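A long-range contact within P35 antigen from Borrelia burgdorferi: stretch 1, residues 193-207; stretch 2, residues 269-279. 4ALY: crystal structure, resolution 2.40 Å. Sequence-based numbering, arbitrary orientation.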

ATOM      1  N   ASP A 193       8.526  21.661 -13.054  1.00 45.08           N
ATOM      2  CA  ASP A 193       9.314  22.505 -13.976  1.00 50.87           C
ATOM      3  C   ASP A 193      10.776  22.615 -13.554  1.00 51.86           C
ATOM      4  O   ASP A 193      11.648  22.748 -14.408  1.00 52.97           O
ATOM      5  CB  ASP A 193       8.747  23.922 -14.102  1.00 53.03           C
ATOM      6  CG  ASP A 193       7.292  23.950 -14.495  1.00 55.08           C
ATOM      7  OD1 ASP A 193       6.830  23.098 -15.298  1.00 56.36           O
ATOM      8  OD2 ASP A 193       6.612  24.855 -13.991  1.00 53.62           O
ATOM      9  N   LYS A 194      11.016  22.560 -12.240  1.00 50.29           N
ATOM     10  CA  LYS A 194      12.325  22.796 -11.644  1.00 49.39           C
ATOM     11  C   LYS A 194      13.244  21.574 -11.389  1.00 49.73           C
ATOM     12  O   LYS A 194      14.304  21.705 -10.747  1.00 47.04           O
ATOM     13  CB  LYS A 194      12.167  23.647 -10.385  1.00 49.94           C
ATOM     14  CG  LYS A 194      11.855  25.101 -10.703  1.00 48.68           C
ATOM     15  CD  LYS A 194      10.998  25.727  -9.627  1.00 51.02           C
ATOM     16  CE  LYS A 194       9.570  25.192  -9.701  1.00 55.85           C
ATOM     17  NZ  LYS A 194       8.947  25.193  -8.341  1.00 57.07           N
ATOM     18  N   LEU A 195      12.862  20.409 -11.914  1.00 51.47           N
ATOM     19  CA  LEU A 195      13.676  19.173 -11.800  1.00 49.87           C
ATOM     20  C   LEU A 195      14.990  19.222 -12.595  1.00 51.68           C
ATOM     21  O   LEU A 195      15.964  18.581 -12.196  1.00 51.75           O
ATOM     22  CB  LEU A 195      12.882  17.924 -12.217  1.00 45.56           C
ATOM     23  CG  LEU A 195      12.353  17.007 -11.100  1.00 48.85           C
ATOM     24  CD1 LEU A 195      11.443  17.752 -10.143  1.00 48.69           C
ATOM     25  CD2 LEU A 195      11.620  15.802 -11.682  1.00 46.76           C
ATOM     26  N   GLN A 196      15.020  19.954 -13.715  1.00 48.93           N
ATOM     27  CA  GLN A 196      16.292  20.150 -14.428  1.00 47.78           C
ATOM     28  C   GLN A 196      17.303  20.975 -13.607  1.00 44.05           C
ATOM     29  O   GLN A 196      18.483  20.948 -13.903  1.00 42.48           O
ATOM     30  CB  GLN A 196      16.117  20.760 -15.810  1.00 49.61           C
ATOM     31  CG  GLN A 196      15.463  22.130 -15.780  1.00 52.98           C
ATOM     32  CD  GLN A 196      14.046  22.046 -16.264  1.00 61.47           C
ATOM     33  OE1 GLN A 196      13.282  21.165 -15.831  1.00 62.12           O
ATOM     34  NE2 GLN A 196      13.682  22.933 -17.195  1.00 62.38           N
ATOM     35  N   GLN A 197      16.845  21.655 -12.559  1.00 41.66           N
ATOM     36  CA  GLN A 197      17.745  22.368 -11.661  1.00 42.34           C
ATOM     37  C   GLN A 197      18.501  21.448 -10.738  1.00 45.69           C
ATOM     38  O   GLN A 197      19.319  21.926  -9.930  1.00 45.60           O
ATOM     39  CB  GLN A 197      16.998  23.355 -10.793  1.00 39.45           C
ATOM     40  CG  GLN A 197      16.625  24.651 -11.479  1.00 40.63           C
ATOM     41  CD  GLN A 197      16.010  25.624 -10.478  1.00 42.97           C
ATOM     42  OE1 GLN A 197      15.054  26.326 -10.796  1.00 40.29           O
ATOM     43  NE2 GLN A 197      16.537  25.632  -9.241  1.00 42.21           N
ATOM     44  N   LEU A 198      18.222  20.145 -10.829  1.00 47.73           N
ATOM     45  CA  LEU A 198      18.776  19.198  -9.874  1.00 44.90           C
ATOM     46  C   LEU A 198      20.013  18.472 -10.355  1.00 44.57           C
ATOM     47  O   LEU A 198      20.162  18.082 -11.507  1.00 48.17           O
ATOM     48  CB  LEU A 198      17.725  18.205  -9.356  1.00 41.48           C
ATOM     49  CG  LEU A 198      16.623  18.651  -8.392  1.00 38.17           C
ATOM     50  CD1 LEU A 198      15.683  17.475  -8.214  1.00 36.90           C
ATOM     51  CD2 LEU A 198      17.126  19.117  -7.031  1.00 37.33           C
ATOM     52  N   ASN A 199      20.925  18.368  -9.419  1.00 49.69           N
ATOM     53  CA  ASN A 199      22.070  17.501  -9.440  1.00 48.78           C
ATOM     54  C   ASN A 199      21.652  16.128 -10.039  1.00 48.42           C
ATOM     55  O   ASN A 199      20.515  15.694  -9.803  1.00 49.54           O
ATOM     56  CB  ASN A 199      22.414  17.444  -7.940  1.00 56.26           C
ATOM     57  CG  ASN A 199      23.340  16.339  -7.576  1.00 63.50           C
ATOM     58  OD1 ASN A 199      24.488  16.320  -7.996  1.00 75.98           O
ATOM     59  ND2 ASN A 199      22.861  15.425  -6.749  1.00 62.96           N
ATOM     60  N   LYS A 200      22.501  15.442 -10.817  1.00 35.88           N
ATOM     61  CA  LYS A 200      22.091  14.117 -11.244  1.00 37.03           C
ATOM     62  C   LYS A 200      22.185  12.972 -10.182  1.00 39.68           C
ATOM     63  O   LYS A 200      21.437  11.995 -10.281  1.00 48.31           O
ATOM     64  CB  LYS A 200      22.569  13.694 -12.666  1.00 37.32           C
ATOM     65  CG  LYS A 200      23.594  12.570 -12.660  1.00 37.04           C
ATOM     66  CD  LYS A 200      23.477  11.510 -13.726  1.00 37.33           C
ATOM     67  CE  LYS A 200      24.682  10.566 -13.522  1.00 41.39           C
ATOM     68  NZ  LYS A 200      24.604   9.209 -14.143  1.00 40.15           N
ATOM     69  N   PRO A 201      23.079  13.059  -9.184  1.00 38.67           N
ATOM     70  CA  PRO A 201      22.881  12.128  -8.032  1.00 39.17           C
ATOM     71  C   PRO A 201      21.443  12.090  -7.351  1.00 37.83           C
ATOM     72  O   PRO A 201      20.898  10.996  -7.115  1.00 37.31           O
ATOM     73  CB  PRO A 201      23.971  12.591  -7.040  1.00 38.60           C
ATOM     74  CG  PRO A 201      25.086  13.051  -7.945  1.00 37.53           C
ATOM     75  CD  PRO A 201      24.462  13.580  -9.220  1.00 37.61           C
ATOM     76  N   ASN A 202      20.884  13.262  -7.036  1.00 31.79           N
ATOM     77  CA  ASN A 202      19.483  13.437  -6.625  1.00 32.51           C
ATOM     78  C   ASN A 202      18.419  12.860  -7.593  1.00 32.46           C
ATOM     79  O   ASN A 202      17.577  12.033  -7.187  1.00 31.38           O
ATOM     80  CB  ASN A 202      19.219  14.930  -6.413  1.00 33.38           C
ATOM     81  CG  ASN A 202      20.041  15.500  -5.260  1.00 35.85           C
ATOM     82  OD1 ASN A 202      20.771  14.769  -4.601  1.00 31.32           O
ATOM     83  ND2 ASN A 202      19.885  16.805  -4.989  1.00 37.64           N
ATOM     84  N   LEU A 203      18.447  13.293  -8.862  1.00 32.10           N
ATOM     85  CA  LEU A 203      17.645  12.647  -9.925  1.00 31.50           C
ATOM     86  C   LEU A 203      17.759  11.123  -9.967  1.00 32.76           C
ATOM     87  O   LEU A 203      16.783  10.449 -10.270  1.00 36.20           O
ATOM     88  CB  LEU A 203      17.924  13.237 -11.297  1.00 31.10           C
ATOM     89  CG  LEU A 203      17.668  14.733 -11.475  1.00 33.82           C
ATOM     90  CD1 LEU A 203      18.095  15.180 -12.862  1.00 32.17           C
ATOM     91  CD2 LEU A 203      16.212  15.112 -11.257  1.00 33.89           C
ATOM     92  N   GLU A 204      18.912  10.570  -9.614  1.00 31.49           N
ATOM     93  CA  GLU A 204      19.062   9.095  -9.597  1.00 35.63           C
ATOM     94  C   GLU A 204      18.357   8.453  -8.416  1.00 32.07           C
ATOM     95  O   GLU A 204      17.763   7.384  -8.548  1.00 28.86           O
ATOM     96  CB  GLU A 204      20.562   8.654  -9.560  1.00 37.24           C
ATOM     97  CG  GLU A 204      21.261   8.698 -10.903  1.00 43.67           C
ATOM     98  CD  GLU A 204      20.648   7.749 -11.910  1.00 50.67           C
ATOM     99  OE1 GLU A 204      19.825   6.891 -11.518  1.00 60.06           O
ATOM    100  OE2 GLU A 204      20.984   7.861 -13.104  1.00 55.07           O
ATOM    101  N   THR A 205      18.507   9.085  -7.255  1.00 30.02           N
ATOM    102  CA  THR A 205      17.992   8.548  -6.036  1.00 34.33           C
ATOM    103  C   THR A 205      16.465   8.569  -6.116  1.00 36.77           C
ATOM    104  O   THR A 205      15.783   7.549  -5.862  1.00 35.68           O
ATOM    105  CB  THR A 205      18.510   9.335  -4.824  1.00 35.12           C
ATOM    106  OG1 THR A 205      19.843   8.912  -4.564  1.00 35.22           O
ATOM    107  CG2 THR A 205      17.654   9.036  -3.555  1.00 35.18           C
ATOM    108  N   LEU A 206      15.922   9.694  -6.553  1.00 36.60           N
ATOM    109  CA  LEU A 206      14.474   9.766  -6.589  1.00 38.84           C
ATOM    110  C   LEU A 206      13.918   8.774  -7.610  1.00 35.21           C
ATOM    111  O   LEU A 206      12.925   8.070  -7.363  1.00 33.54           O
ATOM    112  CB  LEU A 206      13.952  11.231  -6.599  1.00 37.95           C
ATOM    113  CG  LEU A 206      13.479  12.048  -7.774  1.00 40.11           C
ATOM    114  CD1 LEU A 206      13.951  13.498  -7.685  1.00 34.28           C
ATOM    115  CD2 LEU A 206      13.968  11.388  -9.034  1.00 47.97           C
ATOM    116  N   TYR A 207      14.674   8.575  -8.674  1.00 36.69           N
ATOM    117  CA  TYR A 207      14.335   7.531  -9.613  1.00 34.32           C
ATOM    118  C   TYR A 207      14.539   6.115  -9.035  1.00 34.60           C
ATOM    119  O   TYR A 207      13.706   5.212  -9.251  1.00 33.31           O
ATOM    120  CB  TYR A 207      15.092   7.719 -10.904  1.00 33.71           C
ATOM    121  CG  TYR A 207      14.863   6.558 -11.814  1.00 38.26           C
ATOM    122  CD1 TYR A 207      13.699   6.463 -12.626  1.00 40.37           C
ATOM    123  CD2 TYR A 207      15.754   5.510 -11.814  1.00 34.22           C
ATOM    124  CE1 TYR A 207      13.500   5.350 -13.445  1.00 37.99           C
ATOM    125  CE2 TYR A 207      15.557   4.421 -12.604  1.00 36.82           C
ATOM    126  CZ  TYR A 207      14.454   4.339 -13.406  1.00 37.18           C
ATOM    127  OH  TYR A 207      14.373   3.197 -14.138  1.00 40.86           O
ATOM    128  N   ASN A 269      10.995  11.199   3.517  1.00 31.07           N
ATOM    129  CA  ASN A 269      11.934  12.226   3.949  1.00 35.62           C
ATOM    130  C   ASN A 269      12.951  12.568   2.865  1.00 34.20           C
ATOM    131  O   ASN A 269      13.109  13.733   2.523  1.00 36.58           O
ATOM    132  CB  ASN A 269      12.658  11.865   5.261  1.00 36.18           C
ATOM    133  CG  ASN A 269      11.726  11.820   6.479  1.00 40.51           C
ATOM    134  OD1 ASN A 269      12.126  11.311   7.520  1.00 48.77           O
ATOM    135  ND2 ASN A 269      10.506  12.349   6.368  1.00 36.80           N
ATOM    136  N   THR A 270      13.625  11.566   2.320  1.00 32.30           N
ATOM    137  CA  THR A 270      14.558  11.801   1.215  1.00 33.97           C
ATOM    138  C   THR A 270      13.975  12.671   0.064  1.00 37.92           C
ATOM    139  O   THR A 270      14.655  13.556  -0.497  1.00 37.47           O
ATOM    140  CB  THR A 270      15.066  10.465   0.708  1.00 35.00           C
ATOM    141  OG1 THR A 270      15.785   9.872   1.780  1.00 35.75           O
ATOM    142  CG2 THR A 270      15.992  10.592  -0.525  1.00 38.29           C
ATOM    143  N   THR A 271      12.701  12.446  -0.240  1.00 34.58           N
ATOM    144  CA  THR A 271      12.061  13.120  -1.322  1.00 34.15           C
ATOM    145  C   THR A 271      11.886  14.576  -0.966  1.00 36.58           C
ATOM    146  O   THR A 271      12.101  15.454  -1.811  1.00 41.79           O
ATOM    147  CB  THR A 271      10.699  12.472  -1.620  1.00 34.28           C
ATOM    148  OG1 THR A 271      10.911  11.091  -1.948  1.00 34.86           O
ATOM    149  CG2 THR A 271      10.039  13.166  -2.765  1.00 25.98           C
ATOM    150  N   THR A 272      11.501  14.846   0.278  1.00 34.15           N
ATOM    151  CA  THR A 272      11.321  16.228   0.698  1.00 34.43           C
ATOM    152  C   THR A 272      12.668  16.920   0.678  1.00 34.39           C
ATOM    153  O   THR A 272      12.729  18.092   0.262  1.00 31.31           O
ATOM    154  CB  THR A 272      10.725  16.349   2.117  1.00 34.94           C
ATOM    155  OG1 THR A 272       9.600  15.460   2.222  1.00 37.47           O
ATOM    156  CG2 THR A 272      10.299  17.808   2.407  1.00 30.27           C
ATOM    157  N   ASN A 273      13.711  16.197   1.142  1.00 30.89           N
ATOM    158  CA  ASN A 273      15.074  16.740   1.299  1.00 35.10           C
ATOM    159  C   ASN A 273      15.603  17.073  -0.095  1.00 35.09           C
ATOM    160  O   ASN A 273      15.940  18.217  -0.372  1.00 34.60           O
ATOM    161  CB  ASN A 273      16.065  15.740   1.938  1.00 37.79           C
ATOM    162  CG  ASN A 273      15.751  15.375   3.397  1.00 39.72           C
ATOM    163  OD1 ASN A 273      15.059  16.075   4.132  1.00 37.99           O
ATOM    164  ND2 ASN A 273      16.306  14.251   3.821  1.00 43.80           N
ATOM    165  N   ILE A 274      15.618  16.092  -0.993  1.00 33.81           N
ATOM    166  CA  ILE A 274      15.986  16.375  -2.382  1.00 34.37           C
ATOM    167  C   ILE A 274      15.186  17.521  -3.012  1.00 34.72           C
ATOM    168  O   ILE A 274      15.719  18.232  -3.842  1.00 32.30           O
ATOM    169  CB  ILE A 274      15.896  15.140  -3.284  1.00 35.33           C
ATOM    170  CG1 ILE A 274      16.936  14.097  -2.874  1.00 35.32           C
ATOM    171  CG2 ILE A 274      16.080  15.543  -4.749  1.00 36.28           C
ATOM    172  CD1 ILE A 274      16.597  12.686  -3.336  1.00 35.25           C
ATOM    173  N   LEU A 275      13.930  17.717  -2.598  1.00 37.88           N
ATOM    174  CA  LEU A 275      13.041  18.730  -3.239  1.00 37.91           C
ATOM    175  C   LEU A 275      12.962  20.115  -2.523  1.00 39.73           C
ATOM    176  O   LEU A 275      12.579  21.123  -3.127  1.00 35.95           O
ATOM    177  CB  LEU A 275      11.626  18.135  -3.504  1.00 34.71           C
ATOM    178  CG  LEU A 275      11.500  16.862  -4.384  1.00 33.02           C
ATOM    179  CD1 LEU A 275      10.050  16.433  -4.541  1.00 28.19           C
ATOM    180  CD2 LEU A 275      12.177  17.000  -5.751  1.00 29.05           C
ATOM    181  N   ALA A 276      13.308  20.152  -1.235  1.00 45.60           N
ATOM    182  CA  ALA A 276      13.427  21.419  -0.490  1.00 45.90           C
ATOM    183  C   ALA A 276      14.122  22.535  -1.319  1.00 48.21           C
ATOM    184  O   ALA A 276      13.542  23.615  -1.473  1.00 48.67           O
ATOM    185  CB  ALA A 276      14.126  21.196   0.856  1.00 38.68           C
ATOM    186  N   PRO A 277      15.318  22.262  -1.916  1.00 50.54           N
ATOM    187  CA  PRO A 277      15.965  23.391  -2.603  1.00 55.20           C
ATOM    188  C   PRO A 277      15.242  23.951  -3.854  1.00 56.43           C
ATOM    189  O   PRO A 277      15.641  25.006  -4.329  1.00 61.92           O
ATOM    190  CB  PRO A 277      17.367  22.836  -2.960  1.00 52.27           C
ATOM    191  CG  PRO A 277      17.554  21.653  -2.056  1.00 49.05           C
ATOM    192  CD  PRO A 277      16.174  21.060  -1.998  1.00 48.23           C
ATOM    193  N   ILE A 278      14.197  23.289  -4.365  1.00 51.07           N
ATOM    194  CA  ILE A 278      13.462  23.794  -5.558  1.00 46.25           C
ATOM    195  C   ILE A 278      11.986  24.172  -5.255  1.00 49.67           C
ATOM    196  O   ILE A 278      11.180  24.389  -6.172  1.00 49.22           O
ATOM    197  CB  ILE A 278      13.586  22.850  -6.803  1.00 44.11           C
ATOM    198  CG1 ILE A 278      13.113  21.416  -6.479  1.00 38.14           C
ATOM    199  CG2 ILE A 278      15.012  22.854  -7.353  1.00 40.62           C
ATOM    200  CD1 ILE A 278      13.257  20.414  -7.613  1.00 40.01           C
ATOM    201  N   GLN A 279      11.651  24.244  -3.964  1.00 50.42           N
ATOM    202  CA  GLN A 279      10.450  24.952  -3.492  1.00 54.24           C
ATOM    203  C   GLN A 279      10.741  26.362  -3.039  1.00 55.24           C
ATOM    204  O   GLN A 279      10.520  27.296  -3.789  1.00 54.45           O
ATOM    205  CB  GLN A 279       9.788  24.207  -2.352  1.00 55.15           C
ATOM    206  CG  GLN A 279       8.561  23.468  -2.845  1.00 55.48           C
ATOM    207  CD  GLN A 279       8.516  22.064  -2.324  1.00 50.87           C
ATOM    208  OE1 GLN A 279       9.043  21.140  -2.940  1.00 51.04           O
ATOM    209  NE2 GLN A 279       7.913  21.895  -1.160  1.00 58.64           N
TER

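The two stretches run nearly antiparallel: the axes of helix 200-207 and helix 269-275 make an angle of 154° and approach to 10.4 Å, and the CA register follows the same sense, with Lys194 nearest Ile278 and Leu206 nearest Thr271. Together they bury 517 Å², mostly through apolar contact.

At the start, Lys194 CA to Ile278 CA is 6.3 Å, and Lys194 CB lies 3.9 Å from Ile278 CB. The lysine chain kinks at chi3 (-73°), with chi2 at 149° between wells, bringing Lys194 NZ to 3.2 Å from Ile278 O. This is the only hydrogen bond between the stretches; a long, flexible amine suits it, packing its aliphatic base while its tip reaches a backbone carbonyl. Leu195 points its CA-to-CB bond sideways, yet its end turns inward, with CD1 4.1 Å from Ile278 CD1. Gln197 covers the other branch of the isoleucine, its NE2 3.7 Å from Ile278 CG2. Ile278, with 123 Å² covered, thus meets Lys194, Leu195 and Gln197, and Leu198 adds a fourth contact.

Leu198 (m, t) is the hub of the loop. Its CD1 sits 3.9 Å from Ile278 CD1, 4.0 Å from Ile274 CG2 and 4.3 Å from Leu275 CD2, while its CD2 lies 3.6 Å from Ile274 O. A branched aliphatic end can touch all three residues at once.

Asn199 occupies the N-cap position, right before the helix, and does not touch the other stretch. In the first turn, Asn202 directs CB toward the partner, 3.6 Å from Ile274 CG2; the contact uses its aliphatic carbon, and the CA atoms of Asn202 and Ile274 are just 6.2 Å apart. Thr205 likewise presents its methyl: CG2 is 3.8 Å from both Thr270 CG2 and Ile274 CD1. Leu206, buried, closes the row, its CD1 4.2 Å from Ile274 CG2 and 4.4 Å from Leu275 CD2. Ile274, with 102 Å² covered, is therefore shared by Leu198, Asn202, Thr205 and Leu206.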